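Local coordinates for protein 3-guanidinopropionase (Pseudomonas aeruginosa, PDB 3NIQ) that catalyses the manganese-dependent hydrolysis of 3-guanidinopropanoate to beta-alanine and urea, working as a homohexamer of the arginase family, at residues E13-R16 with F17-I20; P27-D31 with P32-Q36; S75-P79 with Y80-R84; I96-L99 with D100-R104; H126-T129 with L130-R134. One frame throughout, in Å; residues are numbered along the deposited sequence.

Contact 1: E13-R16 with F17-I20; sequences EIPR and FAGI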
loop_
_atom_site.group_PDB
_atom_site.type_symbol
_atom_site.label_atom_id
_atom_site.label_comp_id
_atom_site.label_asym_id
_atom_site.label_seq_id
_atom_site.Cartn_x
_atom_site.Cartn_y
_atom_site.Cartn_z
ATOM N N GLU A 13 18.408 -5.823 -26.062
ATOM C CA GLU A 13 17.434 -6.078 -27.118
ATOM C C GLU A 13 16.004 -6.195 -26.570
ATOM O O GLU A 13 15.042 -5.832 -27.249
ATOM C CB GLU A 13 17.797 -7.394 -27.820
ATOM C CG GLU A 13 17.161 -7.609 -29.193
ATOM C CD GLU A 13 18.023 -7.061 -30.332
ATOM O OE1 GLU A 13 17.459 -6.651 -31.376
ATOM O OE2 GLU A 13 19.265 -7.044 -30.179
ATOM N N ILE A 14 15.872 -6.750 -25.366
ATOM C CA ILE A 14 14.570 -6.983 -24.754
ATOM C C ILE A 14 14.585 -6.337 -23.373
ATOM O O ILE A 14 15.299 -6.795 -22.483
ATOM C CB ILE A 14 14.221 -8.494 -24.664
ATOM C CG1 ILE A 14 14.220 -9.135 -26.068
ATOM C CG2 ILE A 14 12.830 -8.681 -24.027
ATOM C CD1 ILE A 14 14.316 -10.675 -26.070
ATOM N N PRO A 15 13.823 -5.243 -23.195
ATOM C CA PRO A 15 13.978 -4.502 -21.937
ATOM C C PRO A 15 13.529 -5.375 -20.762
ATOM O O PRO A 15 12.756 -6.316 -20.957
ATOM C CB PRO A 15 13.066 -3.293 -22.111
ATOM C CG PRO A 15 12.646 -3.294 -23.593
ATOM C CD PRO A 15 12.725 -4.718 -24.025
ATOM N N ARG A 16 14.037 -5.077 -19.573
ATOM C CA ARG A 16 13.895 -5.957 -18.412
ATOM C C ARG A 16 12.458 -6.104 -17.904
ATOM O O ARG A 16 12.166 -6.988 -17.094
ATOM C CB ARG A 16 14.816 -5.478 -17.282
ATOM C CG ARG A 16 16.270 -5.581 -17.651
ATOM C CD ARG A 16 17.189 -5.028 -16.566
ATOM N NE ARG A 16 18.590 -5.191 -16.964
ATOM C CZ ARG A 16 19.245 -6.359 -17.042
ATOM N NH1 ARG A 16 18.658 -7.526 -16.742
ATOM N NH2 ARG A 16 20.514 -6.365 -17.423
ATOM N N PHE A 17 11.559 -5.247 -18.373
ATOM C CA PHE A 17 10.176 -5.309 -17.908
ATOM C C PHE A 17 9.358 -6.206 -18.822
ATOM O O PHE A 17 8.182 -6.458 -18.568
ATOM C CB PHE A 17 9.560 -3.901 -17.817
ATOM C CG PHE A 17 9.792 -3.048 -19.032
ATOM C CD1 PHE A 17 9.080 -3.278 -20.206
ATOM C CD2 PHE A 17 10.722 -2.002 -19.000
ATOM C CE1 PHE A 17 9.284 -2.487 -21.354
ATOM C CE2 PHE A 17 10.936 -1.211 -20.129
ATOM C CZ PHE A 17 10.217 -1.448 -21.312
ATOM N N ALA A 18 10.004 -6.670 -19.890
ATOM C CA ALA A 18 9.359 -7.439 -20.954
ATOM C C ALA A 18 9.901 -8.868 -20.995
ATOM O O ALA A 18 10.924 -9.179 -20.376
ATOM C CB ALA A 18 9.595 -6.760 -22.286
ATOM N N GLY A 19 9.213 -9.733 -21.733
ATOM C CA GLY A 19 9.585 -11.129 -21.826
ATOM C C GLY A 19 8.924 -11.960 -20.735
ATOM O O GLY A 19 8.559 -11.442 -19.673
ATOM N N ILE A 20 8.779 -13.253 -20.988
ATOM C CA ILE A 20 8.138 -14.148 -20.018
ATOM C C ILE A 20 9.034 -14.232 -18.777
ATOM O O ILE A 20 10.240 -14.375 -18.900
ATOM C CB ILE A 20 7.809 -15.522 -20.653
ATOM C CG1 ILE A 20 6.815 -15.306 -21.806
ATOM C CG2 ILE A 20 7.225 -16.505 -19.606
ATOM C CD1 ILE A 20 6.729 -16.450 -22.798
#
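One face of the Phe17 ring lies against Pro15, whose CB sits 3.4 Å above the ring plane, offset toward the CZ and CE2 rim. Pro15 CB is 3.8 Å from the Phe17 ring centroid, a CH-pi contact made over the face, and Pro15 CG follows it at 3.8 Å from Phe17 CZ. A chi1 of 48° sets Phe17 CG between its own backbone N and carbonyl carbon, which folds the ring back over the proline instead of away from it. The chain reverses beneath this pair: Ala18 N donates to Pro15 O at 3.0 Å, from well above the carbonyl plane. The methyl of Ala18 then faces the other end of the proline ring, 4.1 Å from Pro15 CD, while Ile14 CG2 approaches the same Ala18 CB at 4.1 Å. Arg25 donates to the carbonyl oxygens of Ile14 and Ala18. Arg16 points the other way, its extended chain carrying NH1 to Ser66 O. Arg59 of a second subunit donates to Arg16 O and Gly19 O, and Asp90 of that subunit accepts from Gly19 N. The arrangement is a type I beta turn, Pro15 to Ala18, in an N-terminal arm packed between subunits of the hexamer.

Contact 2: P27-D31 with P32-Q36; sequences PAFTD and PAALQ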
loop_
_atom_site.group_PDB
_atom_site.type_symbol
_atom_site.label_atom_id
_atom_site.label_comp_id
_atom_site.label_asym_id
_atom_site.label_seq_id
_atom_site.Cartn_x
_atom_site.Cartn_y
_atom_site.Cartn_z
ATOM N N PRO A 27 16.031 -19.604 -20.309
ATOM C CA PRO A 27 15.069 -20.539 -20.878
ATOM C C PRO A 27 14.507 -21.477 -19.815
ATOM O O PRO A 27 15.177 -21.743 -18.789
ATOM C CB PRO A 27 15.903 -21.320 -21.924
ATOM C CG PRO A 27 17.082 -20.447 -22.208
ATOM C CD PRO A 27 17.377 -19.827 -20.857
ATOM N N ALA A 28 13.274 -21.941 -20.038
ATOM C CA ALA A 28 12.652 -22.930 -19.171
ATOM C C ALA A 28 13.018 -24.346 -19.611
ATOM O O ALA A 28 13.098 -24.630 -20.817
ATOM C CB ALA A 28 11.160 -22.753 -19.153
ATOM N N PHE A 29 13.255 -25.219 -18.626
ATOM C CA PHE A 29 13.670 -26.604 -18.870
ATOM C C PHE A 29 12.799 -27.550 -18.071
ATOM O O PHE A 29 12.300 -27.205 -16.985
ATOM C CB PHE A 29 15.154 -26.839 -18.511
ATOM C CG PHE A 29 16.119 -26.130 -19.418
ATOM C CD1 PHE A 29 16.686 -26.795 -20.508
ATOM C CD2 PHE A 29 16.466 -24.794 -19.177
ATOM C CE1 PHE A 29 17.571 -26.155 -21.354
ATOM C CE2 PHE A 29 17.364 -24.130 -20.015
ATOM C CZ PHE A 29 17.920 -24.806 -21.113
ATOM N N THR A 30 12.637 -28.753 -18.601
ATOM C CA THR A 30 11.857 -29.789 -17.935
ATOM C C THR A 30 12.742 -30.993 -17.568
ATOM O O THR A 30 12.383 -31.821 -16.746
ATOM C CB THR A 30 10.685 -30.243 -18.840
ATOM O OG1 THR A 30 9.865 -31.155 -18.114
ATOM C CG2 THR A 30 11.187 -30.943 -20.114
ATOM N N ASP A 31 13.901 -31.080 -18.202
ATOM C CA ASP A 31 14.805 -32.180 -17.970
ATOM C C ASP A 31 16.014 -31.702 -17.191
ATOM O O ASP A 31 16.825 -30.938 -17.725
ATOM C CB ASP A 31 15.256 -32.782 -19.313
ATOM C CG ASP A 31 16.234 -33.933 -19.136
ATOM O OD1 ASP A 31 16.495 -34.316 -17.973
ATOM O OD2 ASP A 31 16.736 -34.444 -20.157
ATOM N N PRO A 32 16.164 -32.172 -15.937
ATOM C CA PRO A 32 17.289 -31.776 -15.092
ATOM C C PRO A 32 18.637 -32.042 -15.750
ATOM O O PRO A 32 19.582 -31.258 -15.555
ATOM C CB PRO A 32 17.141 -32.663 -13.835
ATOM C CG PRO A 32 15.811 -33.297 -13.912
ATOM C CD PRO A 32 15.358 -33.257 -15.334
ATOM N N ALA A 33 18.726 -33.132 -16.516
ATOM C CA ALA A 33 19.985 -33.536 -17.182
ATOM C C ALA A 33 20.493 -32.502 -18.189
ATOM O O ALA A 33 21.684 -32.486 -18.535
ATOM C CB ALA A 33 19.822 -34.918 -17.872
ATOM N N ALA A 34 19.599 -31.632 -18.656
ATOM C CA ALA A 34 19.992 -30.563 -19.574
ATOM C C ALA A 34 20.822 -29.469 -18.876
ATOM O O ALA A 34 21.419 -28.633 -19.546
ATOM C CB ALA A 34 18.757 -29.964 -20.249
ATOM N N LEU A 35 20.882 -29.493 -17.537
ATOM C CA LEU A 35 21.479 -28.393 -16.753
ATOM C C LEU A 35 22.520 -28.841 -15.728
ATOM O O LEU A 35 22.470 -29.965 -15.244
ATOM C CB LEU A 35 20.371 -27.631 -15.999
ATOM C CG LEU A 35 19.255 -27.057 -16.862
ATOM C CD1 LEU A 35 18.103 -26.550 -15.998
ATOM C CD2 LEU A 35 19.825 -25.973 -17.749
ATOM N N GLN A 36 23.436 -27.937 -15.376
ATOM C CA GLN A 36 24.400 -28.187 -14.306
ATOM C C GLN A 36 23.956 -27.545 -12.998
ATOM O O GLN A 36 24.256 -28.055 -11.909
ATOM C CB GLN A 36 25.796 -27.691 -14.695
ATOM C CG GLN A 36 26.431 -28.490 -15.845
ATOM C CD GLN A 36 27.676 -27.804 -16.339
ATOM O OE1 GLN A 36 27.601 -26.904 -17.157
ATOM N NE2 GLN A 36 28.820 -28.172 -15.788
#
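From Asp31 the backbone bends into a short 3-10 turn over Pro32 to Ala34, with Ala34 N bonded to Asp31 O at 3.0 Å and Leu35 N to Pro32 O at 3.0 Å. The Asp31 carboxylate, swung anti to the backbone N (chi1 179°), reaches forward over the start of this turn. There OD1 of Asp31 accepts from Ala33 N at 2.9 Å, the donor standing about 60° out of the carboxylate plane. Leu35 lays CD2 over the centre of the Phe29 ring, 3.8 Å from its centroid and 11° off the normal, a CH-pi contact. CD1 of Leu35 rests on the ring's root, 3.9 Å from Phe29 CB. The methyl of Ala34 meets the ring obliquely, 3.8 Å from Phe29 CD1. Thr117 OG1 bonds to the carbonyl oxygens of Pro32 and Leu35. Polar and apolar work are thus divided: Asp31 takes up the first N-H of the turn, that of Ala33, near solvent, and its negative charge may suit the N-terminal end of this short turn, while Phe29 and Leu35 join the two arms by dispersion.

Contact 3: S75-P79 with Y80-R84; sequences SRIAP and YDLVR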
loop_
_atom_site.group_PDB
_atom_site.type_symbol
_atom_site.label_atom_id
_atom_site.label_comp_id
_atom_site.label_asym_id
_atom_site.label_seq_id
_atom_site.Cartn_x
_atom_site.Cartn_y
_atom_site.Cartn_z
ATOM N N SER A 75 33.227 -10.439 -7.831
ATOM C CA SER A 75 33.935 -11.665 -8.160
ATOM C C SER A 75 34.189 -11.795 -9.669
ATOM O O SER A 75 35.100 -12.493 -10.095
ATOM C CB SER A 75 33.147 -12.860 -7.631
ATOM O OG SER A 75 31.943 -13.040 -8.357
ATOM N N ARG A 76 33.379 -11.104 -10.461
ATOM C CA ARG A 76 33.447 -11.167 -11.923
ATOM C C ARG A 76 33.107 -12.568 -12.445
ATOM O O ARG A 76 33.365 -12.895 -13.600
ATOM C CB ARG A 76 34.803 -10.641 -12.430
ATOM C CG ARG A 76 35.033 -9.166 -12.076
ATOM C CD ARG A 76 36.461 -8.735 -12.365
ATOM N NE ARG A 76 36.673 -7.297 -12.155
ATOM C CZ ARG A 76 36.599 -6.364 -13.106
ATOM N NH1 ARG A 76 36.304 -6.692 -14.363
ATOM N NH2 ARG A 76 36.820 -5.092 -12.802
ATOM N N ILE A 77 32.500 -13.386 -11.586
ATOM C CA ILE A 77 31.910 -14.642 -12.036
ATOM C C ILE A 77 30.798 -14.351 -13.034
ATOM O O ILE A 77 29.968 -13.463 -12.816
ATOM C CB ILE A 77 31.369 -15.476 -10.863
ATOM C CG1 ILE A 77 32.519 -15.817 -9.898
ATOM C CG2 ILE A 77 30.659 -16.742 -11.389
ATOM C CD1 ILE A 77 32.100 -16.366 -8.510
ATOM N N ALA A 78 30.813 -15.076 -14.147
ATOM C CA ALA A 78 29.756 -14.992 -15.135
ATOM C C ALA A 78 29.137 -16.394 -15.177
ATOM O O ALA A 78 29.587 -17.249 -15.944
ATOM C CB ALA A 78 30.335 -14.591 -16.501
ATOM N N PRO A 79 28.114 -16.640 -14.323
ATOM C CA PRO A 79 27.607 -17.993 -14.074
ATOM C C PRO A 79 27.155 -18.740 -15.331
ATOM O O PRO A 79 27.412 -19.941 -15.461
ATOM C CB PRO A 79 26.419 -17.767 -13.128
ATOM C CG PRO A 79 26.032 -16.344 -13.311
ATOM C CD PRO A 79 27.328 -15.622 -13.601
ATOM N N TYR A 80 26.486 -18.038 -16.234
ATOM C CA TYR A 80 25.909 -18.673 -17.401
ATOM C C TYR A 80 26.962 -19.076 -18.428
ATOM O O TYR A 80 26.698 -19.961 -19.232
ATOM C CB TYR A 80 24.837 -17.780 -18.023
ATOM C CG TYR A 80 23.950 -17.164 -16.967
ATOM C CD1 TYR A 80 23.149 -17.964 -16.138
ATOM C CD2 TYR A 80 23.930 -15.787 -16.775
ATOM C CE1 TYR A 80 22.343 -17.383 -15.149
ATOM C CE2 TYR A 80 23.149 -15.212 -15.795
ATOM C CZ TYR A 80 22.362 -16.010 -14.984
ATOM O OH TYR A 80 21.595 -15.428 -14.012
ATOM N N ASP A 81 28.127 -18.417 -18.404
ATOM C CA ASP A 81 29.269 -18.822 -19.242
ATOM C C ASP A 81 29.996 -19.992 -18.610
ATOM O O ASP A 81 30.382 -20.927 -19.312
ATOM C CB ASP A 81 30.255 -17.670 -19.493
ATOM C CG ASP A 81 29.675 -16.580 -20.389
ATOM O OD1 ASP A 81 28.792 -16.877 -21.213
ATOM O OD2 ASP A 81 30.107 -15.421 -20.263
ATOM N N LEU A 82 30.139 -19.957 -17.283
ATOM C CA LEU A 82 30.796 -21.038 -16.551
ATOM C C LEU A 82 30.105 -22.382 -16.716
ATOM O O LEU A 82 30.763 -23.379 -16.987
ATOM C CB LEU A 82 30.917 -20.720 -15.057
ATOM C CG LEU A 82 32.081 -19.870 -14.612
ATOM C CD1 LEU A 82 32.175 -19.945 -13.084
ATOM C CD2 LEU A 82 33.377 -20.386 -15.280
ATOM N N VAL A 83 28.784 -22.413 -16.546
ATOM C CA VAL A 83 28.036 -23.685 -16.569
ATOM C C VAL A 83 26.655 -23.488 -17.173
ATOM O O VAL A 83 26.255 -22.352 -17.462
ATOM C CB VAL A 83 27.873 -24.291 -15.137
ATOM C CG1 VAL A 83 29.222 -24.398 -14.438
ATOM C CG2 VAL A 83 26.902 -23.450 -14.295
ATOM N N ARG A 84 25.933 -24.587 -17.373
ATOM C CA ARG A 84 24.577 -24.527 -17.890
ATOM C C ARG A 84 23.556 -24.311 -16.768
ATOM O O ARG A 84 23.407 -25.155 -15.865
ATOM C CB ARG A 84 24.251 -25.799 -18.664
ATOM C CG ARG A 84 25.203 -26.065 -19.850
ATOM C CD ARG A 84 24.913 -27.428 -20.484
ATOM N NE ARG A 84 23.487 -27.536 -20.801
ATOM C CZ ARG A 84 22.926 -27.151 -21.948
ATOM N NH1 ARG A 84 23.676 -26.643 -22.926
ATOM N NH2 ARG A 84 21.612 -27.299 -22.122
#
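Tyr80 holds its ring beside Pro79 through a chi1 of -43°, CG lying opposite the carbonyl carbon, and a chi2 of -63° turns one face of the ring to the proline. Pro79 CG stands over the centre of that face, 3.9 Å from the Tyr80 ring centroid and only 8° off the normal, a CH-pi contact between neighbours pointing the same way. Ile77 and Leu82 meet across the turn by single methyls, Ile77 CG2 and Leu82 CD1, 3.9 Å apart. Pro79 and Tyr80 both pack on Leu307 of helix 294-317, and Ile77 lies on Cys308 and Glu312 of that helix. The backbone here forms the one-turn helix 79-82, with Ala78 at the N-cap position and proline as its first residue, where no amide hydrogen is needed. Ala78 O receives Leu82 N at 3.1 Å, nearly along the C=O axis, and a weak bond from Asp81 N at 3.1 Å. One residue on, Val83 N reaches Pro79 O at 3.0 Å, and Val83 then leaves helical geometry to lead into strand 85-90. Ahead of the helix, Ser75 OG accepts from Ile77 N at 3.3 Å, forming an ST turn. His5 ND1 bonds to Tyr80 O, and Pro8, Met24 and Leu26 pack against the tyrosine side chain, joining the N-terminal arm to this helix.

Contact 4: I96-L99 with D100-R104; sequences IDLL and DSLRR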
loop_
_atom_site.group_PDB
_atom_site.type_symbol
_atom_site.label_atom_id
_atom_site.label_comp_id
_atom_site.label_asym_id
_atom_site.label_seq_id
_atom_site.Cartn_x
_atom_site.Cartn_y
_atom_site.Cartn_z
ATOM N N ILE A 96 -3.141 -28.578 0.146
ATOM C CA ILE A 96 -4.128 -29.124 1.073
ATOM C C ILE A 96 -3.562 -30.213 1.988
ATOM O O ILE A 96 -4.059 -30.421 3.098
ATOM C CB ILE A 96 -5.351 -29.697 0.291
ATOM C CG1 ILE A 96 -6.014 -28.596 -0.533
ATOM C CG2 ILE A 96 -6.382 -30.360 1.235
ATOM C CD1 ILE A 96 -6.389 -27.327 0.283
ATOM N N ASP A 97 -2.526 -30.895 1.519
ATOM C CA ASP A 97 -2.024 -32.118 2.148
ATOM C C ASP A 97 -0.513 -32.027 2.284
ATOM O O ASP A 97 0.223 -32.194 1.304
ATOM C CB ASP A 97 -2.402 -33.325 1.269
ATOM C CG ASP A 97 -1.980 -34.659 1.871
ATOM O OD1 ASP A 97 -1.118 -34.694 2.789
ATOM O OD2 ASP A 97 -2.521 -35.689 1.413
ATOM N N LEU A 98 -0.073 -31.760 3.503
ATOM C CA LEU A 98 1.312 -31.514 3.845
ATOM C C LEU A 98 2.191 -32.741 3.578
ATOM O O LEU A 98 3.265 -32.632 2.983
ATOM C CB LEU A 98 1.375 -31.116 5.320
ATOM C CG LEU A 98 2.686 -30.662 5.961
ATOM C CD1 LEU A 98 2.376 -29.942 7.272
ATOM C CD2 LEU A 98 3.594 -31.844 6.252
ATOM N N LEU A 99 1.711 -33.904 4.006
ATOM C CA LEU A 99 2.462 -35.151 3.842
ATOM C C LEU A 99 2.594 -35.527 2.377
ATOM O O LEU A 99 3.655 -35.967 1.931
ATOM C CB LEU A 99 1.819 -36.283 4.640
ATOM C CG LEU A 99 1.818 -36.206 6.172
ATOM C CD1 LEU A 99 1.259 -37.510 6.745
ATOM C CD2 LEU A 99 3.197 -35.915 6.782
ATOM N N ASP A 100 1.533 -35.313 1.608
ATOM C CA ASP A 100 1.618 -35.518 0.170
ATOM C C ASP A 100 2.635 -34.565 -0.513
ATOM O O ASP A 100 3.369 -34.990 -1.417
ATOM C CB ASP A 100 0.245 -35.388 -0.475
ATOM C CG ASP A 100 0.257 -35.750 -1.943
ATOM O OD1 ASP A 100 0.726 -36.858 -2.267
ATOM O OD2 ASP A 100 -0.205 -34.932 -2.772
ATOM N N SER A 101 2.683 -33.296 -0.088
ATOM C CA SER A 101 3.652 -32.344 -0.668
ATOM C C SER A 101 5.090 -32.748 -0.380
ATOM O O SER A 101 5.928 -32.734 -1.278
ATOM C CB SER A 101 3.402 -30.918 -0.193
ATOM O OG SER A 101 2.240 -30.404 -0.797
ATOM N N LEU A 102 5.348 -33.162 0.858
ATOM C CA LEU A 102 6.650 -33.674 1.277
ATOM C C LEU A 102 7.102 -34.812 0.384
ATOM O O LEU A 102 8.260 -34.829 -0.087
ATOM C CB LEU A 102 6.597 -34.186 2.714
ATOM C CG LEU A 102 6.742 -33.241 3.893
ATOM C CD1 LEU A 102 6.653 -34.053 5.189
ATOM C CD2 LEU A 102 8.079 -32.442 3.827
ATOM N N ARG A 103 6.200 -35.772 0.142
ATOM C CA ARG A 103 6.515 -36.884 -0.752
ATOM C C ARG A 103 6.836 -36.395 -2.162
ATOM O O ARG A 103 7.836 -36.803 -2.759
ATOM C CB ARG A 103 5.362 -37.892 -0.818
ATOM C CG ARG A 103 5.662 -39.125 -1.693
ATOM C CD ARG A 103 4.403 -40.032 -1.867
ATOM N NE ARG A 103 3.302 -39.290 -2.492
ATOM C CZ ARG A 103 3.161 -39.106 -3.810
ATOM N NH1 ARG A 103 4.049 -39.627 -4.661
ATOM N NH2 ARG A 103 2.139 -38.385 -4.279
ATOM N N ARG A 104 5.961 -35.541 -2.696
ATOM C CA ARG A 104 6.075 -35.120 -4.092
ATOM C C ARG A 104 7.325 -34.272 -4.297
ATOM O O ARG A 104 8.054 -34.439 -5.284
ATOM C CB ARG A 104 4.809 -34.377 -4.521
ATOM C CG ARG A 104 3.627 -35.346 -4.750
ATOM C CD ARG A 104 2.269 -34.681 -4.630
ATOM N NE ARG A 104 1.992 -33.804 -5.760
ATOM C CZ ARG A 104 0.772 -33.484 -6.185
ATOM N NH1 ARG A 104 -0.298 -33.974 -5.572
ATOM N NH2 ARG A 104 0.628 -32.673 -7.227
#
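Hydrogen bonds start the helix: Asp97 OD1 accepts from Asp100 N at 3.0 Å, a nearly straight bond (171° at the hydrogen) whose donor lies far above the carboxylate plane. Asp97 reaches it because CG swings opposite its backbone N (chi1 -177°), bringing the carboxyl carbon, Asp97 CG, to 3.3 Å from Asp100 CB. The regular bonds follow, Ser101 N to Asp97 O, Leu102 N to Leu98 O and Arg103 N to Leu99 O. Among the charged groups, Asp100 spreads its two oxygens between two arginines. Arg103 NH2 comes in at 2.9 Å to Asp100 OD1 on its syn side, with the oxygen at the guanidinium edge, and Arg104 NH1 meets the syn lone pair of Asp100 OD2 at 3.0 Å. Asn94 ND2 adds a third bond, to OD2. These partners would ease repulsion from the carboxylate of Asp97, whose OD2 is 4.8 Å from Asp100 OD2. Between the two segments the apolar contact is made by leucines: Leu98 CD2 lies alongside Leu102 CD1 at 3.9 Å, and Leu99 CD2 touches the same methyl at 4.2 Å. The side-chain bond from Asp97 is a classic aspartate N-cap, here starting helix 98-114 of the alpha/beta arginase fold.

Contact 5: H126-T129 with L130-R134; sequences HLVT and LPIFR. With MN (manganese (II) ion), chain D.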
loop_
_atom_site.group_PDB
_atom_site.type_symbol
_atom_site.label_atom_id
_atom_site.label_comp_id
_atom_site.label_asym_id
_atom_site.label_seq_id
_atom_site.Cartn_x
_atom_site.Cartn_y
_atom_site.Cartn_z
ATOM N N HIS A 126 10.346 -22.610 5.209
ATOM C CA HIS A 126 11.602 -23.351 5.396
ATOM C C HIS A 126 11.411 -24.875 5.449
ATOM O O HIS A 126 12.383 -25.629 5.323
ATOM C CB HIS A 126 12.352 -22.877 6.643
ATOM C CG HIS A 126 13.813 -22.694 6.408
ATOM N ND1 HIS A 126 14.534 -21.661 6.968
ATOM C CD2 HIS A 126 14.672 -23.367 5.603
ATOM C CE1 HIS A 126 15.786 -21.726 6.548
ATOM N NE2 HIS A 126 15.893 -22.744 5.709
ATOM N N LEU A 127 10.172 -25.334 5.585
ATOM C CA LEU A 127 9.933 -26.786 5.567
ATOM C C LEU A 127 10.324 -27.381 4.219
ATOM O O LEU A 127 10.684 -28.558 4.125
ATOM C CB LEU A 127 8.485 -27.147 5.973
ATOM C CG LEU A 127 8.182 -28.651 6.009
ATOM C CD1 LEU A 127 9.086 -29.369 7.030
ATOM C CD2 LEU A 127 6.678 -28.937 6.313
ATOM N N VAL A 128 10.311 -26.554 3.176
ATOM C CA VAL A 128 10.719 -27.013 1.854
ATOM C C VAL A 128 12.144 -27.591 1.831
ATOM O O VAL A 128 12.466 -28.461 1.000
ATOM C CB VAL A 128 10.608 -25.894 0.791
ATOM C CG1 VAL A 128 11.272 -24.618 1.270
ATOM C CG2 VAL A 128 11.312 -26.342 -0.477
ATOM N N THR A 129 12.997 -27.124 2.738
ATOM C CA THR A 129 14.390 -27.586 2.749
ATOM C C THR A 129 14.508 -29.064 3.164
ATOM O O THR A 129 15.409 -29.779 2.696
ATOM C CB THR A 129 15.285 -26.683 3.637
ATOM O OG1 THR A 129 15.124 -25.322 3.223
ATOM C CG2 THR A 129 16.767 -27.056 3.495
ATOM N N LEU A 130 13.592 -29.522 4.012
ATOM C CA LEU A 130 13.582 -30.928 4.418
ATOM C C LEU A 130 13.516 -31.940 3.259
ATOM O O LEU A 130 14.413 -32.767 3.136
ATOM C CB LEU A 130 12.474 -31.222 5.435
ATOM C CG LEU A 130 12.376 -32.682 5.905
ATOM C CD1 LEU A 130 13.691 -33.162 6.470
ATOM C CD2 LEU A 130 11.248 -32.836 6.938
ATOM N N PRO A 131 12.453 -31.899 2.418
ATOM C CA PRO A 131 12.432 -32.860 1.306
ATOM C C PRO A 131 13.623 -32.729 0.354
ATOM O O PRO A 131 14.112 -33.726 -0.167
ATOM C CB PRO A 131 11.091 -32.571 0.603
ATOM C CG PRO A 131 10.709 -31.164 1.081
ATOM C CD PRO A 131 11.207 -31.114 2.484
ATOM N N ILE A 132 14.117 -31.516 0.149
ATOM C CA ILE A 132 15.369 -31.308 -0.578
ATOM C C ILE A 132 16.535 -32.097 0.061
ATOM O O ILE A 132 17.255 -32.840 -0.635
ATOM C CB ILE A 132 15.708 -29.777 -0.651
ATOM C CG1 ILE A 132 14.615 -29.031 -1.415
ATOM C CG2 ILE A 132 17.095 -29.541 -1.317
ATOM C CD1 ILE A 132 14.874 -27.468 -1.619
ATOM N N PHE A 133 16.715 -31.955 1.376
ATOM C CA PHE A 133 17.781 -32.675 2.078
ATOM C C PHE A 133 17.559 -34.195 2.025
ATOM O O PHE A 133 18.520 -34.962 1.954
ATOM C CB PHE A 133 17.891 -32.215 3.539
ATOM C CG PHE A 133 18.663 -30.934 3.733
ATOM C CD1 PHE A 133 18.903 -30.072 2.675
ATOM C CD2 PHE A 133 19.149 -30.590 4.998
ATOM C CE1 PHE A 133 19.615 -28.904 2.851
ATOM C CE2 PHE A 133 19.869 -29.402 5.195
ATOM C CZ PHE A 133 20.102 -28.556 4.116
ATOM N N ARG A 134 16.301 -34.620 2.047
ATOM C CA ARG A 134 15.975 -36.038 1.882
ATOM C C ARG A 134 16.505 -36.582 0.566
ATOM O O ARG A 134 16.992 -37.717 0.517
ATOM C CB ARG A 134 14.475 -36.286 2.022
ATOM C CG ARG A 134 14.040 -36.341 3.493
ATOM C CD ARG A 134 12.527 -36.398 3.638
ATOM N NE ARG A 134 12.121 -36.463 5.036
ATOM C CZ ARG A 134 10.856 -36.593 5.439
ATOM N NH1 ARG A 134 9.866 -36.625 4.554
ATOM N NH2 ARG A 134 10.578 -36.657 6.731
HETATM MN MN MN D . 13.719 -20.509 8.683
HETATM O O HOH W 1 12.398 -19.799 10.584
#
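His126 ND1 binds manganese at 2.2 Å, and a water joins the shell at 2.4 Å from the metal. Asp148, Asp152 and Asp240 supply the remaining protein ligands. The far nitrogen of the imidazole, NE2, is hydrogen-bonded to Ser238 OG, so the ring is pinned at both nitrogens and its rotation fixed; Thr129 CB adds a neighbour at the ring's edge. From the histidine on, the backbone coils as a 3-10 turn that runs into helix 129-136. Leu130 N donates to Leu127 O at 3.1 Å, and Phe133 N closes the first full helical turn on Thr129 O at 2.9 Å. Thr129 divides its branches: OG1 bonds to Asp281, while CG2, opposite the backbone N, lies over one face of Phe133, 3.8 Å from that ring's centroid and 24° off its normal. Pro131 has no amide hydrogen and instead rests CD 3.1 Å from Leu127 O. Outward, Val128 CG2 runs alongside Ile132 CD1 at 3.9 Å, and Leu127 CD1 faces Leu130 CD2 at 4.1 Å. Tyr236 of strand 235-240 meets Phe133 edge-to-face. The chemistry implies a buried metal ligand backed by an apolar helix start: the geometry is consistent with second-shell Ser238 orienting the imidazole, and the helix start is tied down by buried Thr129 and aromatic packing.

In the fold
Contact 5 is the buried one, all its touching residues being buried, and it alone carries a metal ligand. Contact 4 packs against it, with Leu102 on Pro131 and Leu98 on Leu127, so helices 98-114 and 129-136 share one apolar seam, although contact 4 also has a salt-bridge network. At the sheet's far margin, contacts 2 and 3 join through Arg84, which bonds to Ala34 O and Gln36 N, where the adjacent parallel strands 37-42 and 85-90 begin; contact 2 is a surface contact and contact 3 partly buried. Within the chain contact 1 touches none of the others and is packed against two neighbouring subunits. Ring-face packing recurs in contacts 1, 2, 3 and 5, whereas contact 4 combines an N-cap, salt bridges and leucines.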